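Long-range contact in adenylate cyclase (PDB 6YP4), which hydrolyses triphosphates as its dominant activity, although it was first put forward as a plant adenylyl cyclase: residues His30-Leu35 / Phe133-Ala138. Numbering follows the deposited sequence. Where two conformers were deposited one is given.
With GCP (phosphomethylphosphonic acid guanylate ester), chain B.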
loop_
_atom_site.group_PDB
_atom_site.type_symbol
_atom_site.label_atom_id
_atom_site.label_comp_id
_atom_site.label_asym_id
_atom_site.label_seq_id
_atom_site.Cartn_x
_atom_site.Cartn_y
_atom_site.Cartn_z
ATOM N N HIS A 30 -4.581 5.065 9.859
ATOM C CA HIS A 30 -4.106 4.121 10.857
ATOM C C HIS A 30 -3.090 4.767 11.794
ATOM O O HIS A 30 -2.391 5.714 11.432
ATOM C CB HIS A 30 -3.481 2.894 10.199
ATOM C CG HIS A 30 -4.492 2.026 9.514
ATOM N ND1 HIS A 30 -5.222 1.069 10.183
ATOM C CD2 HIS A 30 -4.952 2.032 8.241
ATOM C CE1 HIS A 30 -6.061 0.492 9.338
ATOM N NE2 HIS A 30 -5.908 1.050 8.152
ATOM N N LEU A 31 -2.992 4.172 12.981
ATOM C CA LEU A 31 -2.060 4.550 14.037
ATOM C C LEU A 31 -0.808 3.678 13.962
ATOM O O LEU A 31 -0.909 2.454 13.852
ATOM C CB LEU A 31 -2.744 4.388 15.396
ATOM C CG LEU A 31 -1.872 4.595 16.620
ATOM C CD1 LEU A 31 -1.412 6.033 16.615
ATOM C CD2 LEU A 31 -2.661 4.288 17.874
ATOM N N GLN A 32 0.365 4.308 13.992
ATOM C CA GLN A 32 1.652 3.617 13.969
ATOM C C GLN A 32 2.437 3.954 15.229
ATOM O O GLN A 32 2.460 5.115 15.657
ATOM C CB GLN A 32 2.487 4.028 12.742
ATOM C CG GLN A 32 1.669 4.197 11.434
ATOM C CD GLN A 32 2.516 4.617 10.245
ATOM O OE1 GLN A 32 3.263 5.583 10.326
ATOM N NE2 GLN A 32 2.414 3.858 9.115
ATOM N N HIS A 33 3.082 2.947 15.822
ATOM C CA HIS A 33 4.149 3.170 16.801
ATOM C C HIS A 33 5.451 2.641 16.218
ATOM O O HIS A 33 5.548 1.454 15.880
ATOM C CB HIS A 33 3.834 2.510 18.153
ATOM C CG HIS A 33 2.667 3.122 18.877
ATOM N ND1 HIS A 33 1.357 2.776 18.614
ATOM C CD2 HIS A 33 2.615 4.040 19.885
ATOM C CE1 HIS A 33 0.552 3.478 19.390
ATOM N NE2 HIS A 33 1.290 4.245 20.184
ATOM N N ASN A 34 6.436 3.528 16.072
ATOM C CA ASN A 34 7.721 3.207 15.470
ATOM C C ASN A 34 8.765 3.031 16.569
ATOM O O ASN A 34 8.990 3.955 17.354
ATOM C CB ASN A 34 8.155 4.320 14.515
ATOM C CG ASN A 34 7.141 4.585 13.415
ATOM O OD1 ASN A 34 6.884 3.720 12.590
ATOM N ND2 ASN A 34 6.622 5.813 13.351
ATOM N N LEU A 35 9.410 1.867 16.621
ATOM C CA LEU A 35 10.511 1.646 17.554
ATOM C C LEU A 35 11.802 1.335 16.804
ATOM O O LEU A 35 11.783 0.743 15.721
ATOM C CB LEU A 35 10.205 0.519 18.532
ATOM C CG LEU A 35 9.231 0.897 19.641
ATOM C CD1 LEU A 35 7.798 0.972 19.134
ATOM C CD2 LEU A 35 9.347 -0.101 20.760
ATOM N N PHE A 133 8.445 6.648 18.637
ATOM C CA PHE A 133 7.433 7.696 18.592
ATOM C C PHE A 133 6.209 7.168 17.856
ATOM O O PHE A 133 6.245 6.113 17.221
ATOM C CB PHE A 133 7.967 8.980 17.935
ATOM C CG PHE A 133 8.511 8.778 16.541
ATOM C CD1 PHE A 133 7.688 8.918 15.424
ATOM C CD2 PHE A 133 9.850 8.451 16.344
ATOM C CE1 PHE A 133 8.185 8.716 14.131
ATOM C CE2 PHE A 133 10.355 8.261 15.048
ATOM C CZ PHE A 133 9.515 8.388 13.945
ATOM N N ARG A 134 5.131 7.947 17.931
ATOM C CA ARG A 134 3.808 7.609 17.430
ATOM C C ARG A 134 3.507 8.449 16.182
ATOM O O ARG A 134 4.016 9.565 16.035
ATOM C CB ARG A 134 2.764 7.858 18.542
ATOM C CG ARG A 134 1.277 7.811 18.178
ATOM C CD ARG A 134 0.420 8.389 19.333
ATOM N NE ARG A 134 -0.998 8.007 19.275
ATOM C CZ ARG A 134 -1.970 8.769 18.775
ATOM N NH1 ARG A 134 -3.227 8.334 18.767
ATOM N NH2 ARG A 134 -1.694 9.971 18.287
ATOM N N ASN A 135 2.694 7.910 15.275
ATOM C CA ASN A 135 2.334 8.670 14.080
ATOM C C ASN A 135 0.963 8.225 13.589
ATOM O O ASN A 135 0.684 7.023 13.529
ATOM C CB ASN A 135 3.392 8.492 12.977
ATOM C CG ASN A 135 3.077 9.280 11.701
ATOM O OD1 ASN A 135 3.229 10.509 11.654
ATOM N ND2 ASN A 135 2.685 8.565 10.635
ATOM N N VAL A 136 0.109 9.199 13.287
ATOM C CA VAL A 136 -1.185 8.968 12.655
ATOM C C VAL A 136 -1.038 9.262 11.170
ATOM O O VAL A 136 -0.660 10.372 10.788
ATOM C CB VAL A 136 -2.287 9.834 13.277
ATOM C CG1 VAL A 136 -3.633 9.557 12.570
ATOM C CG2 VAL A 136 -2.410 9.541 14.753
ATOM N N ARG A 137 -1.343 8.277 10.325
ATOM C CA ARG A 137 -1.148 8.406 8.887
ATOM C C ARG A 137 -2.479 8.208 8.183
ATOM O O ARG A 137 -3.100 7.148 8.316
ATOM C CB ARG A 137 -0.113 7.399 8.368
ATOM C CG ARG A 137 -0.107 7.238 6.839
ATOM C CD ARG A 137 1.172 6.558 6.384
ATOM N NE ARG A 137 2.375 7.319 6.748
ATOM C CZ ARG A 137 3.618 6.845 6.647
ATOM N NH1 ARG A 137 3.832 5.612 6.205
ATOM N NH2 ARG A 137 4.656 7.592 6.991
ATOM N N ALA A 138 -2.893 9.225 7.428
ATOM C CA ALA A 138 -4.074 9.199 6.582
ATOM C C ALA A 138 -3.614 9.055 5.139
ATOM O O ALA A 138 -2.741 9.806 4.693
ATOM C CB ALA A 138 -4.900 10.482 6.778
HETATM P PG GCP B . 8.694 8.479 6.177
HETATM O O1G GCP B . 8.735 9.884 5.656
HETATM O O2G GCP B . 7.794 8.388 7.389
HETATM O O3G GCP B . 10.091 8.032 6.533
HETATM C C3B GCP B . 8.022 7.408 4.858
HETATM P PB GCP B . 8.043 5.655 5.459
HETATM O O1B GCP B . 9.282 5.334 6.243
HETATM O O2B GCP B . 6.789 5.339 6.236
HETATM O O3A GCP B . 8.055 4.740 4.093
HETATM P PA GCP B . 7.746 3.130 4.199
HETATM O O1A GCP B . 8.744 2.435 3.290
HETATM O O2A GCP B . 7.977 2.712 5.636
HETATM O "O5'" GCP B . 6.142 2.819 3.771
HETATM C "C5'" GCP B . 5.386 3.855 3.159
HETATM C "C4'" GCP B . 5.947 4.208 1.716
HETATM O "O4'" GCP B . 6.263 2.961 0.835
HETATM C "C3'" GCP B . 5.055 4.855 1.070
HETATM O "O3'" GCP B . 5.663 5.962 0.359
HETATM C "C2'" GCP B . 4.283 3.767 0.054
HETATM O "O2'" GCP B . 3.972 4.349 -1.267
HETATM C "C1'" GCP B . 4.989 2.707 -0.039
HETATM N N9 GCP B . 4.204 1.520 0.487
HETATM C C8 GCP B . 4.363 1.106 1.750
HETATM N N7 GCP B . 3.562 0.047 1.965
HETATM C C5 GCP B . 2.898 -0.196 0.824
HETATM C C6 GCP B . 1.952 -1.160 0.481
HETATM O O6 GCP B . 1.604 -1.962 1.283
HETATM N N1 GCP B . 1.438 -1.182 -0.748
HETATM C C2 GCP B . 1.838 -0.262 -1.668
HETATM N N2 GCP B . 1.207 -0.384 -2.980
HETATM N N3 GCP B . 2.760 0.681 -1.334
HETATM C C4 GCP B . 3.290 0.712 -0.087
#
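His30, Gln32 and Asn34 pair with Arg137, Asn135 and Phe133 through six backbone hydrogen bonds, two per pair, so the strands run antiparallel, 153° apart in direction. At the non-hydrogen-bonded pair His33-Arg134 between them, Arg134 CA also makes a CA-H...O contact with Gln32 O.

Among the polar side chains, Gln32 and Asn135 lie side by side, and Asn135 ND2 donates to Gln32 OE1 at 3.1 Å from above the carbonyl plane. Asn135 ND2 also reaches Asp151, while its OD1 bonds Thr153. Gln32 OE1 sits 3.9 Å above the centre of the Arg137 guanidinium. With chi3 at -60° the arginine chain bends, turning NE to a salt bridge with Asp151; NH1 reaches GCP O2B at 3.0 Å, and NH2 shares that oxygen and bonds O2G weakly. Two donors thus grip one beta-phosphate oxygen.

Packing follows the faces. On that same side Asn34 ND2 comes within 3.4 Å of Phe133 CE1, its OD1 being held by Arg54. Across the sheet Leu31 CD1 meets Val136 CG2 at 4.1 Å. In one of two Arg134 conformers Leu31 CD1 also lies over a guanidinium face, toward its rim, 3.3 Å from Arg134 NE, so this packing is uncertain.

Strands 26-39 and 127-141 belong to the curled antiparallel sheet of the CYTH fold, the triphosphate tunnel architecture, whose charged interior here holds the triphosphate analogue.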